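Long-range contacts in cleavage stimulation factor 77 (Encephalitozoon cuniculi, PDB 2UY1), which probably binds mRNA, as a nuclear member of the Suppressor of forked family whose cleavage stimulation factor relatives serve in the 3'-end processing of pre-mRNA: residues Glu381-Trp387 with Ala418-Pro422; Phe305-Phe309 with Val321-Cys325; Tyr330-Arg336 with Phe363-Asp369. All coordinates share one frame; numbering follows the deposited sequence.

All three contacts lie in the Suppressor of forked region of a chain built of helices without strands. Along the sequence contact 2 comes first, then contact 3, then contact 1, each closing before the next opens. Contacts 2 and 3 share helix 319-333 and touch where R306 packs on T333, their centres about 16 Å apart. Contact 1, a loop laid on a helix start, has its centre about 22 Å from that of contact 3 and 27 Å from that of contact 2, touching neither. Helix 354-367 supplies one side of contact 3 and also packs against contact 1. The contacts follow one another along the helical array, consistent with the TPR-like superhelix of the family.

Contact 1. Residues Glu381-Trp387 with Ala418-Pro422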
ATOM      1  N   GLU B 381       3.207  20.422   8.078  1.00 23.84           N
ATOM      2  CA  GLU B 381       3.676  19.935   6.815  1.00 24.57           C
ATOM      3  C   GLU B 381       3.104  18.522   6.646  1.00 23.14           C
ATOM      4  O   GLU B 381       2.763  17.893   7.634  1.00 23.32           O
ATOM      5  CB  GLU B 381       5.193  19.870   6.820  1.00 25.43           C
ATOM      6  CG  GLU B 381       5.829  21.066   7.469  1.00 31.43           C
ATOM      7  CD  GLU B 381       7.288  21.148   7.168  1.00 36.86           C
ATOM      8  OE1 GLU B 381       7.647  21.843   6.192  1.00 41.43           O
ATOM      9  OE2 GLU B 381       8.076  20.513   7.884  1.00 39.76           O
ATOM     10  N   LYS B 382       2.988  18.061   5.417  1.00 20.81           N
ATOM     11  CA  LYS B 382       2.145  16.914   5.089  1.00 20.57           C
ATOM     12  C   LYS B 382       2.808  15.932   4.157  1.00 19.97           C
ATOM     13  O   LYS B 382       3.559  16.304   3.237  1.00 20.78           O
ATOM     14  CB  LYS B 382       0.831  17.444   4.493  1.00 20.87           C
ATOM     15  CG  LYS B 382       0.219  18.484   5.427  1.00 22.05           C
ATOM     16  CD  LYS B 382      -0.943  19.129   4.926  1.00 19.99           C
ATOM     17  CE  LYS B 382      -0.697  20.483   4.557  1.00 17.83           C
ATOM     18  NZ  LYS B 382      -0.843  21.429   5.632  1.00 21.62           N
ATOM     19  N   THR B 383       2.567  14.653   4.428  1.00 18.93           N
ATOM     20  CA  THR B 383       2.922  13.592   3.547  1.00 19.16           C
ATOM     21  C   THR B 383       1.798  13.482   2.513  1.00 18.86           C
ATOM     22  O   THR B 383       0.755  14.054   2.737  1.00 18.05           O
ATOM     23  CB  THR B 383       3.013  12.247   4.359  1.00 19.57           C
ATOM     24  OG1 THR B 383       1.751  12.029   5.011  1.00 16.13           O
ATOM     25  CG2 THR B 383       4.164  12.290   5.403  1.00 17.26           C
ATOM     26  N   SER B 384       2.027  12.757   1.407  1.00 19.26           N
ATOM     27  CA  SER B 384       0.977  12.532   0.392  1.00 19.58           C
ATOM     28  C   SER B 384      -0.168  11.812   1.043  1.00 18.76           C
ATOM     29  O   SER B 384      -1.274  12.053   0.656  1.00 18.34           O
ATOM     30  CB  SER B 384       1.360  11.618  -0.782  1.00 17.81           C
ATOM     31  OG  SER B 384       2.530  12.019  -1.424  1.00 23.71           O
ATOM     32  N   ARG B 385       0.109  10.896   1.975  1.00 17.44           N
ATOM     33  CA  ARG B 385      -0.943  10.125   2.598  1.00 16.36           C
ATOM     34  C   ARG B 385      -1.854  11.031   3.449  1.00 17.27           C
ATOM     35  O   ARG B 385      -3.023  10.823   3.426  1.00 17.87           O
ATOM     36  CB  ARG B 385      -0.424   8.980   3.435  1.00 19.47           C
ATOM     37  CG  ARG B 385      -1.541   8.051   3.892  1.00 21.17           C
ATOM     38  CD  ARG B 385      -1.149   7.290   5.145  1.00 29.53           C
ATOM     39  NE  ARG B 385      -1.940   6.076   5.266  1.00 33.38           N
ATOM     40  CZ  ARG B 385      -1.672   5.072   6.092  1.00 39.52           C
ATOM     41  NH1 ARG B 385      -0.603   5.125   6.895  1.00 40.68           N
ATOM     42  NH2 ARG B 385      -2.482   4.007   6.104  1.00 41.62           N
ATOM     43  N   MET B 386      -1.313  12.042   4.128  1.00 16.06           N
ATOM     44  CA  MET B 386      -2.072  13.007   4.928  1.00 16.64           C
ATOM     45  C   MET B 386      -2.923  13.830   3.961  1.00 15.22           C
ATOM     46  O   MET B 386      -4.111  13.890   4.125  1.00 14.39           O
ATOM     47  CB  MET B 386      -1.126  13.940   5.722  1.00 15.48           C
ATOM     48  CG  MET B 386      -0.508  13.293   6.979  1.00 17.20           C
ATOM     49  SD  MET B 386       0.898  14.308   7.589  1.00 19.91           S
ATOM     50  CE  MET B 386      -0.101  15.610   8.408  1.00 15.61           C
ATOM     51  N   TRP B 387      -2.307  14.421   2.936  1.00 15.38           N
ATOM     52  CA  TRP B 387      -3.071  15.051   1.814  1.00 16.40           C
ATOM     53  C   TRP B 387      -4.215  14.189   1.257  1.00 15.09           C
ATOM     54  O   TRP B 387      -5.389  14.625   1.222  1.00 16.59           O
ATOM     55  CB  TRP B 387      -2.116  15.471   0.676  1.00 16.56           C
ATOM     56  CG  TRP B 387      -1.427  16.830   0.852  1.00 16.36           C
ATOM     57  CD1 TRP B 387      -0.077  17.062   0.976  1.00 15.29           C
ATOM     58  CD2 TRP B 387      -2.065  18.099   0.916  1.00 16.96           C
ATOM     59  NE1 TRP B 387       0.156  18.414   1.094  1.00 18.61           N
ATOM     60  CE2 TRP B 387      -1.057  19.069   1.064  1.00 19.06           C
ATOM     61  CE3 TRP B 387      -3.412  18.525   0.812  1.00 17.85           C
ATOM     62  CZ2 TRP B 387      -1.349  20.423   1.131  1.00 18.13           C
ATOM     63  CZ3 TRP B 387      -3.679  19.855   0.916  1.00 17.59           C
ATOM     64  CH2 TRP B 387      -2.660  20.786   1.109  1.00 16.90           C
ATOM     65  N   ALA B 418       7.290  20.513  -1.800  1.00 26.94           N
ATOM     66  CA  ALA B 418       6.969  20.705  -0.391  1.00 26.02           C
ATOM     67  C   ALA B 418       6.317  19.520   0.316  1.00 26.11           C
ATOM     68  O   ALA B 418       5.935  19.639   1.479  1.00 27.02           O
ATOM     69  CB  ALA B 418       6.029  21.935  -0.252  1.00 25.43           C
ATOM     70  N   ILE B 419       6.100  18.397  -0.354  1.00 25.20           N
ATOM     71  CA  ILE B 419       5.461  17.279   0.375  1.00 24.65           C
ATOM     72  C   ILE B 419       6.515  16.550   1.199  1.00 24.69           C
ATOM     73  O   ILE B 419       7.594  16.246   0.724  1.00 25.40           O
ATOM     74  CB  ILE B 419       4.747  16.302  -0.556  1.00 24.59           C
ATOM     75  CG1 ILE B 419       3.577  17.017  -1.292  1.00 25.06           C
ATOM     76  CG2 ILE B 419       4.403  14.967   0.173  1.00 21.87           C
ATOM     77  CD1 ILE B 419       2.466  16.143  -1.780  1.00 25.50           C
ATOM     78  N   LEU B 420       6.214  16.262   2.451  1.00 25.43           N
ATOM     79  CA  LEU B 420       7.192  15.524   3.243  1.00 24.40           C
ATOM     80  C   LEU B 420       7.389  14.136   2.625  1.00 25.44           C
ATOM     81  O   LEU B 420       6.441  13.530   2.093  1.00 24.57           O
ATOM     82  CB  LEU B 420       6.779  15.429   4.691  1.00 23.47           C
ATOM     83  CG  LEU B 420       6.647  16.720   5.463  1.00 23.03           C
ATOM     84  CD1 LEU B 420       5.932  16.317   6.768  1.00 22.02           C
ATOM     85  CD2 LEU B 420       8.045  17.319   5.677  1.00 20.90           C
ATOM     86  N   PRO B 421       8.628  13.630   2.661  1.00 25.37           N
ATOM     87  CA  PRO B 421       8.915  12.242   2.315  1.00 27.00           C
ATOM     88  C   PRO B 421       8.000  11.188   3.004  1.00 27.87           C
ATOM     89  O   PRO B 421       7.676  11.309   4.200  1.00 28.10           O
ATOM     90  CB  PRO B 421      10.393  12.074   2.783  1.00 26.50           C
ATOM     91  CG  PRO B 421      10.952  13.391   2.638  1.00 25.34           C
ATOM     92  CD  PRO B 421       9.848  14.359   3.049  1.00 26.62           C
ATOM     93  N   PRO B 422       7.571  10.152   2.255  1.00 29.57           N
ATOM     94  CA  PRO B 422       6.694   9.125   2.840  1.00 30.61           C
ATOM     95  C   PRO B 422       7.325   8.259   3.918  1.00 32.89           C
ATOM     96  O   PRO B 422       8.558   7.994   3.904  1.00 32.19           O
ATOM     97  CB  PRO B 422       6.302   8.260   1.637  1.00 32.09           C
ATOM     98  CG  PRO B 422       7.378   8.543   0.603  1.00 29.03           C
ATOM     99  CD  PRO B 422       7.821   9.922   0.816  1.00 29.32           C
TER
HETATM  100  O   HOH W   1       4.493  20.116   3.674  1.00 29.45           O
HETATM  101  O   HOH W   2       4.912  11.643   1.254  1.00 20.00           O
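K382 and L420 join the two backbones through one hydrogen bond, L420 N to K382 O at 2.8 Å. Two waters extend the join: one accepts from K382 N and donates to A418 O, the other accepts from S384 N and donates to L420 O. Segment 418-422, which has no regular secondary structure, is thereby laid across the start of helix 384-397.

I419 and L420 carry most of the side-chain contact. L420 crosses E381 at about a right angle, its CD1 lying 3.6 Å from E381 CB. The CG2 methyl of I419, on the far side of CB from the main-chain nitrogen, sits 3.5 Å from S384 N at the first turn of the helix. The other branch of I419 ends with CD1 3.9 Å from W387 CD1, approaching the indole obliquely. The helix start is itself fixed by T383, the N-cap: T383 OG1 accepts from M386 N at 3.2 Å in a capping box, T383 N gives a weak bond back to M386 SD, and E358 also hydrogen-bonds the threonine hydroxyl. S384 OG, by contrast, is bonded to a polar side chain of another protein chain.

Helix 354-367 meets T383, M386 and L420, while W387 and I419 lean on helix 400-415. Through the K382-L420 bond and the I419 contacts, the loop after helix 400-415 returns to the start of helix 384-397.

Contact 2. Residues Phe305-Phe309 with Val321-Cys325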
ATOM      1  N   PHE B 305       0.742   3.335  35.359  1.00 23.99           N
ATOM      2  CA  PHE B 305       1.128   3.598  33.918  1.00 23.18           C
ATOM      3  C   PHE B 305       1.432   5.103  33.738  1.00 21.37           C
ATOM      4  O   PHE B 305       2.446   5.489  33.205  1.00 20.62           O
ATOM      5  CB  PHE B 305       0.005   3.132  32.932  1.00 23.27           C
ATOM      6  CG  PHE B 305       0.159   3.648  31.514  1.00 23.18           C
ATOM      7  CD1 PHE B 305       0.853   2.914  30.565  1.00 26.73           C
ATOM      8  CD2 PHE B 305      -0.393   4.848  31.147  1.00 23.35           C
ATOM      9  CE1 PHE B 305       1.035   3.393  29.283  1.00 21.21           C
ATOM     10  CE2 PHE B 305      -0.268   5.343  29.850  1.00 26.49           C
ATOM     11  CZ  PHE B 305       0.450   4.628  28.924  1.00 27.81           C
ATOM     12  N   ARG B 306       0.523   5.910  34.251  1.00 21.17           N
ATOM     13  CA  ARG B 306       0.548   7.361  34.135  1.00 23.43           C
ATOM     14  C   ARG B 306       1.690   8.007  34.887  1.00 23.33           C
ATOM     15  O   ARG B 306       2.338   8.933  34.397  1.00 25.30           O
ATOM     16  CB  ARG B 306      -0.783   7.902  34.639  1.00 22.58           C
ATOM     17  CG  ARG B 306      -1.798   7.953  33.510  1.00 23.77           C
ATOM     18  CD  ARG B 306      -3.073   8.481  33.987  1.00 24.96           C
ATOM     19  NE  ARG B 306      -4.132   8.185  33.041  1.00 29.20           N
ATOM     20  CZ  ARG B 306      -5.416   8.210  33.342  1.00 30.45           C
ATOM     21  NH1 ARG B 306      -5.800   8.474  34.568  1.00 32.82           N
ATOM     22  NH2 ARG B 306      -6.310   7.953  32.418  1.00 33.10           N
ATOM     23  N   LYS B 307       1.962   7.470  36.065  1.00 23.55           N
ATOM     24  CA  LYS B 307       3.120   7.872  36.854  1.00 25.05           C
ATOM     25  C   LYS B 307       4.433   7.477  36.227  1.00 23.47           C
ATOM     26  O   LYS B 307       5.375   8.261  36.261  1.00 26.23           O
ATOM     27  CB  LYS B 307       3.022   7.278  38.255  1.00 25.49           C
ATOM     28  CG  LYS B 307       4.304   7.306  39.062  1.00 28.85           C
ATOM     29  CD  LYS B 307       3.956   7.131  40.530  1.00 35.18           C
ATOM     30  CE  LYS B 307       5.039   7.725  41.454  1.00 36.79           C
ATOM     31  NZ  LYS B 307       6.030   6.668  41.730  1.00 37.80           N
ATOM     32  N   LEU B 308       4.543   6.274  35.679  1.00 22.98           N
ATOM     33  CA  LEU B 308       5.799   5.870  34.992  1.00 21.28           C
ATOM     34  C   LEU B 308       6.108   6.720  33.732  1.00 23.86           C
ATOM     35  O   LEU B 308       7.269   7.039  33.455  1.00 23.61           O
ATOM     36  CB  LEU B 308       5.766   4.383  34.634  1.00 20.19           C
ATOM     37  CG  LEU B 308       6.969   3.876  33.826  1.00 20.92           C
ATOM     38  CD1 LEU B 308       8.243   4.026  34.622  1.00 18.55           C
ATOM     39  CD2 LEU B 308       6.849   2.436  33.337  1.00 16.35           C
ATOM     40  N   PHE B 309       5.072   7.043  32.959  1.00 25.87           N
ATOM     41  CA  PHE B 309       5.230   7.974  31.846  1.00 29.31           C
ATOM     42  C   PHE B 309       5.873   9.299  32.255  1.00 30.75           C
ATOM     43  O   PHE B 309       6.858   9.756  31.581  1.00 31.29           O
ATOM     44  CB  PHE B 309       3.904   8.234  31.139  1.00 29.62           C
ATOM     45  CG  PHE B 309       4.054   9.011  29.851  1.00 31.70           C
ATOM     46  CD1 PHE B 309       4.979   8.586  28.861  1.00 32.88           C
ATOM     47  CD2 PHE B 309       3.281  10.143  29.607  1.00 33.42           C
ATOM     48  CE1 PHE B 309       5.132   9.283  27.665  1.00 31.67           C
ATOM     49  CE2 PHE B 309       3.431  10.856  28.395  1.00 33.14           C
ATOM     50  CZ  PHE B 309       4.374  10.424  27.433  1.00 32.36           C
ATOM     51  N   VAL B 321       6.799   6.698  21.735  1.00 17.27           N
ATOM     52  CA  VAL B 321       6.414   6.427  23.119  1.00 18.39           C
ATOM     53  C   VAL B 321       5.245   7.332  23.417  1.00 17.94           C
ATOM     54  O   VAL B 321       4.329   6.936  24.083  1.00 17.74           O
ATOM     55  CB  VAL B 321       7.641   6.656  24.136  1.00 17.79           C
ATOM     56  CG1 VAL B 321       7.202   6.550  25.648  1.00 18.74           C
ATOM     57  CG2 VAL B 321       8.693   5.650  23.869  1.00 17.50           C
ATOM     58  N   PHE B 322       5.259   8.512  22.811  1.00 19.00           N
ATOM     59  CA  PHE B 322       4.147   9.457  22.922  1.00 20.04           C
ATOM     60  C   PHE B 322       2.923   8.959  22.181  1.00 20.46           C
ATOM     61  O   PHE B 322       1.836   9.142  22.658  1.00 21.78           O
ATOM     62  CB  PHE B 322       4.524  10.806  22.299  1.00 21.33           C
ATOM     63  CG  PHE B 322       5.600  11.579  23.050  1.00 21.98           C
ATOM     64  CD1 PHE B 322       5.265  12.412  24.104  1.00 25.67           C
ATOM     65  CD2 PHE B 322       6.941  11.472  22.672  1.00 25.52           C
ATOM     66  CE1 PHE B 322       6.251  13.149  24.785  1.00 23.71           C
ATOM     67  CE2 PHE B 322       7.942  12.211  23.338  1.00 26.38           C
ATOM     68  CZ  PHE B 322       7.581  13.070  24.384  1.00 24.77           C
ATOM     69  N   ILE B 323       3.103   8.455  20.953  1.00 18.82           N
ATOM     70  CA  ILE B 323       2.032   7.905  20.128  1.00 17.69           C
ATOM     71  C   ILE B 323       1.435   6.671  20.796  1.00 17.66           C
ATOM     72  O   ILE B 323       0.222   6.492  20.834  1.00 14.80           O
ATOM     73  CB  ILE B 323       2.559   7.485  18.724  1.00 16.99           C
ATOM     74  CG1 ILE B 323       3.240   8.641  17.968  1.00 17.58           C
ATOM     75  CG2 ILE B 323       1.481   6.761  17.890  1.00 17.68           C
ATOM     76  CD1 ILE B 323       3.907   8.168  16.616  1.00 18.36           C
ATOM     77  N   TYR B 324       2.294   5.795  21.329  1.00 19.09           N
ATOM     78  CA  TYR B 324       1.781   4.667  22.101  1.00 19.51           C
ATOM     79  C   TYR B 324       0.939   5.091  23.308  1.00 20.49           C
ATOM     80  O   TYR B 324      -0.132   4.526  23.549  1.00 20.99           O
ATOM     81  CB  TYR B 324       2.943   3.795  22.521  1.00 20.21           C
ATOM     82  CG  TYR B 324       2.600   2.855  23.612  1.00 19.48           C
ATOM     83  CD1 TYR B 324       1.990   1.615  23.347  1.00 15.00           C
ATOM     84  CD2 TYR B 324       2.872   3.210  24.936  1.00 22.04           C
ATOM     85  CE1 TYR B 324       1.667   0.792  24.391  1.00 20.67           C
ATOM     86  CE2 TYR B 324       2.557   2.402  25.975  1.00 19.01           C
ATOM     87  CZ  TYR B 324       1.978   1.200  25.717  1.00 22.30           C
ATOM     88  OH  TYR B 324       1.694   0.404  26.805  1.00 21.02           O
ATOM     89  N   CYS B 325       1.404   6.071  24.086  1.00 21.38           N
ATOM     90  CA  CYS B 325       0.635   6.528  25.290  1.00 22.03           C
ATOM     91  C   CYS B 325      -0.668   7.182  24.934  1.00 20.53           C
ATOM     92  O   CYS B 325      -1.627   7.134  25.732  1.00 20.90           O
ATOM     93  CB  CYS B 325       1.420   7.538  26.145  1.00 21.56           C
ATOM     94  SG  CYS B 325       2.782   6.742  27.050  1.00 31.39           S
TER
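C325 places its sulfur over one face of the F309 ring, and this is the tight centre of the contact. SG lies 23° off the ring normal and is displaced toward the rim, with F309 CD1 3.4 Å from C325 SG. The rim of the same ring is also occupied: V321 CG1 meets F309 CE1 at 4.0 Å near the ring plane, and F322 CD1 meets F309 CZ in plane, the two phenylalanine side chains crossing at about a right angle. F305, one turn earlier, has CG anti to its backbone N (chi1 166°), which sends its ring across to the facing helix. There F305 CZ stands 3.7 Å from C325 SG, an oblique sulfur-aromatic contact, and Y324 CE2 comes to the edge of the F305 ring, 3.8 Å from F305 CE1. L293 of helix 282-300 covers F305 and C325, and I342 of helix 337-349 also touches C325.

The helix segments run nearly antiparallel (161°) with their axes 12.4 Å apart, a wide spacing bridged by the aromatic rings. The looser margin is at F309, the one touching residue that stays partly exposed. Beyond the contact, R306 turns away from segment 321-325 and forms a salt bridge to E329, farther along the facing helix.

Between the two segments themselves, cohesion comes from dispersion and sulfur-aromatic contact; the charged tie between their helices lies outside this apolar patch.

Contact 3. Residues Tyr330-Arg336 with Phe363-Asp369; sequences YYATGSR and FLLRIGD
The first torsions of Y330 (chi1 -178°) and F363 both swing the ring to the side opposite the main-chain nitrogen, and each reaches across the gap between the helices toward the other. They form a T-shaped pair: the edge of F363 is directed at the face of Y330, with centroids 5.5 Å apart and planes at 82°. F363 CZ makes the close approach, 3.8 Å from Y330 CG. I367 slides past Y330 in the opposite sense and lays its CG2 methyl 3.6 Å from Y330 CE2, while Y331 takes Y330 CD2 over the centre of one ring face.

R336 carries the polar end. Its chain is extended from CG to NE and runs alongside I367, whose CD1 lies 3.8 Å from R336 NE. The guanidinium then reaches the end of helix 354-367, where G368 closes a Schellman motif. R336 NH1 forms a long salt bridge to D369 OD1 at 3.6 Å, the guanidinium and carboxylate planes being 57° apart. A water at the guanidinium edge accepts from R336 NH2 at 2.6 Å and donates weakly to G368 O. The other carboxylate oxygen, D369 OD2, is bonded to N372.

Both tyrosine hydroxyls hydrogen-bond to the backbone of another protein chain, which also packs on I367. Within the chain, P339 of helix 337-349 touches Y330 and F363, placing that helix beside the joined ends of helices 319-333 and 354-367.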
ATOM      1  N   TYR B 330      -6.533   6.872  24.728  1.00 22.09           N
ATOM      2  CA  TYR B 330      -7.803   6.826  23.959  1.00 22.24           C
ATOM      3  C   TYR B 330      -8.614   5.508  24.147  1.00 22.71           C
ATOM      4  O   TYR B 330      -9.762   5.554  24.542  1.00 22.12           O
ATOM      5  CB  TYR B 330      -7.601   7.128  22.460  1.00 22.47           C
ATOM      6  CG  TYR B 330      -8.919   7.122  21.749  1.00 24.24           C
ATOM      7  CD1 TYR B 330      -9.892   8.075  22.081  1.00 22.36           C
ATOM      8  CD2 TYR B 330      -9.246   6.120  20.826  1.00 25.13           C
ATOM      9  CE1 TYR B 330     -11.170   8.071  21.472  1.00 27.33           C
ATOM     10  CE2 TYR B 330     -10.538   6.112  20.196  1.00 26.23           C
ATOM     11  CZ  TYR B 330     -11.472   7.089  20.556  1.00 26.11           C
ATOM     12  OH  TYR B 330     -12.725   7.142  19.955  1.00 32.57           O
ATOM     13  N   TYR B 331      -8.003   4.353  23.847  1.00 22.66           N
ATOM     14  CA  TYR B 331      -8.719   3.055  23.886  1.00 23.56           C
ATOM     15  C   TYR B 331      -9.061   2.566  25.301  1.00 22.25           C
ATOM     16  O   TYR B 331      -9.962   1.796  25.461  1.00 22.75           O
ATOM     17  CB  TYR B 331      -7.942   1.995  23.066  1.00 24.64           C
ATOM     18  CG  TYR B 331      -7.988   2.411  21.635  1.00 25.19           C
ATOM     19  CD1 TYR B 331      -9.146   2.248  20.908  1.00 24.69           C
ATOM     20  CD2 TYR B 331      -6.917   3.076  21.038  1.00 25.83           C
ATOM     21  CE1 TYR B 331      -9.241   2.720  19.612  1.00 24.33           C
ATOM     22  CE2 TYR B 331      -7.001   3.555  19.730  1.00 27.89           C
ATOM     23  CZ  TYR B 331      -8.173   3.357  19.025  1.00 25.77           C
ATOM     24  OH  TYR B 331      -8.322   3.833  17.720  1.00 27.09           O
ATOM     25  N   ALA B 332      -8.354   3.061  26.311  1.00 22.03           N
ATOM     26  CA  ALA B 332      -8.590   2.617  27.690  1.00 22.56           C
ATOM     27  C   ALA B 332      -9.691   3.484  28.324  1.00 22.23           C
ATOM     28  O   ALA B 332     -10.579   2.981  28.973  1.00 22.56           O
ATOM     29  CB  ALA B 332      -7.293   2.661  28.513  1.00 19.74           C
ATOM     30  N   THR B 333      -9.665   4.778  28.040  1.00 23.69           N
ATOM     31  CA  THR B 333     -10.542   5.735  28.716  1.00 24.66           C
ATOM     32  C   THR B 333     -11.622   6.327  27.796  1.00 24.46           C
ATOM     33  O   THR B 333     -12.687   6.688  28.267  1.00 25.21           O
ATOM     34  CB  THR B 333      -9.709   6.848  29.355  1.00 24.34           C
ATOM     35  OG1 THR B 333      -9.241   7.714  28.318  1.00 25.82           O
ATOM     36  CG2 THR B 333      -8.542   6.251  30.100  1.00 22.93           C
ATOM     37  N   GLY B 334     -11.387   6.391  26.487  1.00 23.72           N
ATOM     38  CA  GLY B 334     -12.294   7.158  25.595  1.00 23.57           C
ATOM     39  C   GLY B 334     -12.167   8.686  25.569  1.00 22.80           C
ATOM     40  O   GLY B 334     -12.900   9.387  24.825  1.00 23.58           O
ATOM     41  N   SER B 335     -11.253   9.227  26.343  1.00 22.02           N
ATOM     42  CA  SER B 335     -10.928  10.668  26.236  1.00 21.56           C
ATOM     43  C   SER B 335     -10.376  10.998  24.834  1.00 23.50           C
ATOM     44  O   SER B 335      -9.509  10.269  24.320  1.00 21.45           O
ATOM     45  CB  SER B 335      -9.853  11.047  27.252  1.00 21.62           C
ATOM     46  OG  SER B 335      -9.763  12.467  27.457  1.00 20.10           O
ATOM     47  N   ARG B 336     -10.841  12.104  24.261  1.00 23.92           N
ATOM     48  CA  ARG B 336     -10.238  12.705  23.086  1.00 25.94           C
ATOM     49  C   ARG B 336      -9.198  13.736  23.520  1.00 26.19           C
ATOM     50  O   ARG B 336      -8.179  13.889  22.879  1.00 25.32           O
ATOM     51  CB  ARG B 336     -11.301  13.400  22.236  1.00 26.80           C
ATOM     52  CG  ARG B 336     -12.272  12.422  21.604  1.00 28.93           C
ATOM     53  CD  ARG B 336     -13.112  13.115  20.560  1.00 28.60           C
ATOM     54  NE  ARG B 336     -13.854  12.103  19.824  1.00 29.08           N
ATOM     55  CZ  ARG B 336     -14.744  12.393  18.896  1.00 27.71           C
ATOM     56  NH1 ARG B 336     -14.962  13.659  18.571  1.00 27.34           N
ATOM     57  NH2 ARG B 336     -15.359  11.418  18.268  1.00 30.91           N
ATOM     58  N   PHE B 363      -5.011   9.805  13.251  1.00 17.99           N
ATOM     59  CA  PHE B 363      -5.698   9.452  14.484  1.00 17.11           C
ATOM     60  C   PHE B 363      -6.845  10.439  14.684  1.00 15.96           C
ATOM     61  O   PHE B 363      -7.939  10.069  15.023  1.00 17.06           O
ATOM     62  CB  PHE B 363      -4.760   9.586  15.697  1.00 16.20           C
ATOM     63  CG  PHE B 363      -5.488   9.522  17.020  1.00 17.02           C
ATOM     64  CD1 PHE B 363      -5.948   8.289  17.529  1.00 17.25           C
ATOM     65  CD2 PHE B 363      -5.688  10.659  17.775  1.00 18.57           C
ATOM     66  CE1 PHE B 363      -6.636   8.234  18.769  1.00 16.52           C
ATOM     67  CE2 PHE B 363      -6.397  10.619  19.002  1.00 18.71           C
ATOM     68  CZ  PHE B 363      -6.878   9.404  19.494  1.00 16.40           C
ATOM     69  N   LEU B 364      -6.608  11.733  14.579  1.00 16.91           N
ATOM     70  CA  LEU B 364      -7.776  12.626  14.846  1.00 16.06           C
ATOM     71  C   LEU B 364      -8.907  12.421  13.784  1.00 16.60           C
ATOM     72  O   LEU B 364     -10.105  12.499  14.051  1.00 16.88           O
ATOM     73  CB  LEU B 364      -7.307  14.091  14.849  1.00 16.90           C
ATOM     74  CG  LEU B 364      -6.401  14.504  16.024  1.00 14.07           C
ATOM     75  CD1 LEU B 364      -5.927  15.945  15.821  1.00 14.61           C
ATOM     76  CD2 LEU B 364      -7.150  14.385  17.379  1.00 16.68           C
ATOM     77  N   LEU B 365      -8.533  12.238  12.545  1.00 16.99           N
ATOM     78  CA  LEU B 365      -9.559  12.105  11.513  1.00 17.79           C
ATOM     79  C   LEU B 365     -10.314  10.753  11.706  1.00 18.54           C
ATOM     80  O   LEU B 365     -11.561  10.697  11.612  1.00 16.89           O
ATOM     81  CB  LEU B 365      -8.879  12.217  10.139  1.00 18.46           C
ATOM     82  CG  LEU B 365      -9.707  12.467   8.893  1.00 19.84           C
ATOM     83  CD1 LEU B 365     -10.143  13.881   8.909  1.00 14.31           C
ATOM     84  CD2 LEU B 365      -8.804  12.073   7.681  1.00 18.86           C
ATOM     85  N   ARG B 366      -9.591   9.696  12.071  1.00 17.31           N
ATOM     86  CA  ARG B 366     -10.237   8.369  12.174  1.00 21.33           C
ATOM     87  C   ARG B 366     -11.196   8.182  13.322  1.00 20.74           C
ATOM     88  O   ARG B 366     -12.193   7.483  13.191  1.00 21.34           O
ATOM     89  CB  ARG B 366      -9.264   7.207  12.162  1.00 20.69           C
ATOM     90  CG  ARG B 366      -8.682   6.822  13.480  1.00 23.34           C
ATOM     91  CD  ARG B 366      -7.962   5.426  13.396  1.00 25.90           C
ATOM     92  NE  ARG B 366      -6.884   5.443  12.387  1.00 32.86           N
ATOM     93  CZ  ARG B 366      -5.592   5.691  12.652  1.00 34.23           C
ATOM     94  NH1 ARG B 366      -5.210   5.920  13.927  1.00 30.26           N
ATOM     95  NH2 ARG B 366      -4.682   5.688  11.638  1.00 30.04           N
ATOM     96  N   ILE B 367     -10.899   8.785  14.453  1.00 22.62           N
ATOM     97  CA  ILE B 367     -11.846   8.736  15.593  1.00 22.80           C
ATOM     98  C   ILE B 367     -13.009   9.729  15.485  1.00 25.06           C
ATOM     99  O   ILE B 367     -13.982   9.674  16.298  1.00 27.13           O
ATOM    100  CB  ILE B 367     -11.138   8.975  16.896  1.00 21.96           C
ATOM    101  CG1 ILE B 367     -10.556  10.403  16.922  1.00 22.28           C
ATOM    102  CG2 ILE B 367     -10.065   7.855  17.107  1.00 17.95           C
ATOM    103  CD1 ILE B 367     -10.521  11.054  18.331  1.00 24.45           C
ATOM    104  N   GLY B 368     -12.907  10.651  14.549  1.00 24.16           N
ATOM    105  CA  GLY B 368     -14.041  11.488  14.227  1.00 23.75           C
ATOM    106  C   GLY B 368     -13.952  12.871  14.855  1.00 24.53           C
ATOM    107  O   GLY B 368     -14.944  13.603  14.909  1.00 23.85           O
ATOM    108  N   ASP B 369     -12.757  13.244  15.294  1.00 25.04           N
ATOM    109  CA  ASP B 369     -12.519  14.548  15.930  1.00 26.09           C
ATOM    110  C   ASP B 369     -12.134  15.545  14.831  1.00 25.26           C
ATOM    111  O   ASP B 369     -10.958  15.959  14.722  1.00 25.24           O
ATOM    112  CB  ASP B 369     -11.429  14.407  16.989  1.00 26.18           C
ATOM    113  CG  ASP B 369     -11.332  15.581  17.891  1.00 28.57           C
ATOM    114  OD1 ASP B 369     -12.372  16.126  18.300  1.00 39.23           O
ATOM    115  OD2 ASP B 369     -10.209  15.932  18.271  1.00 35.78           O
TER
HETATM  116  O   HOH W   3     -17.251  11.850  16.542  1.00 19.29           O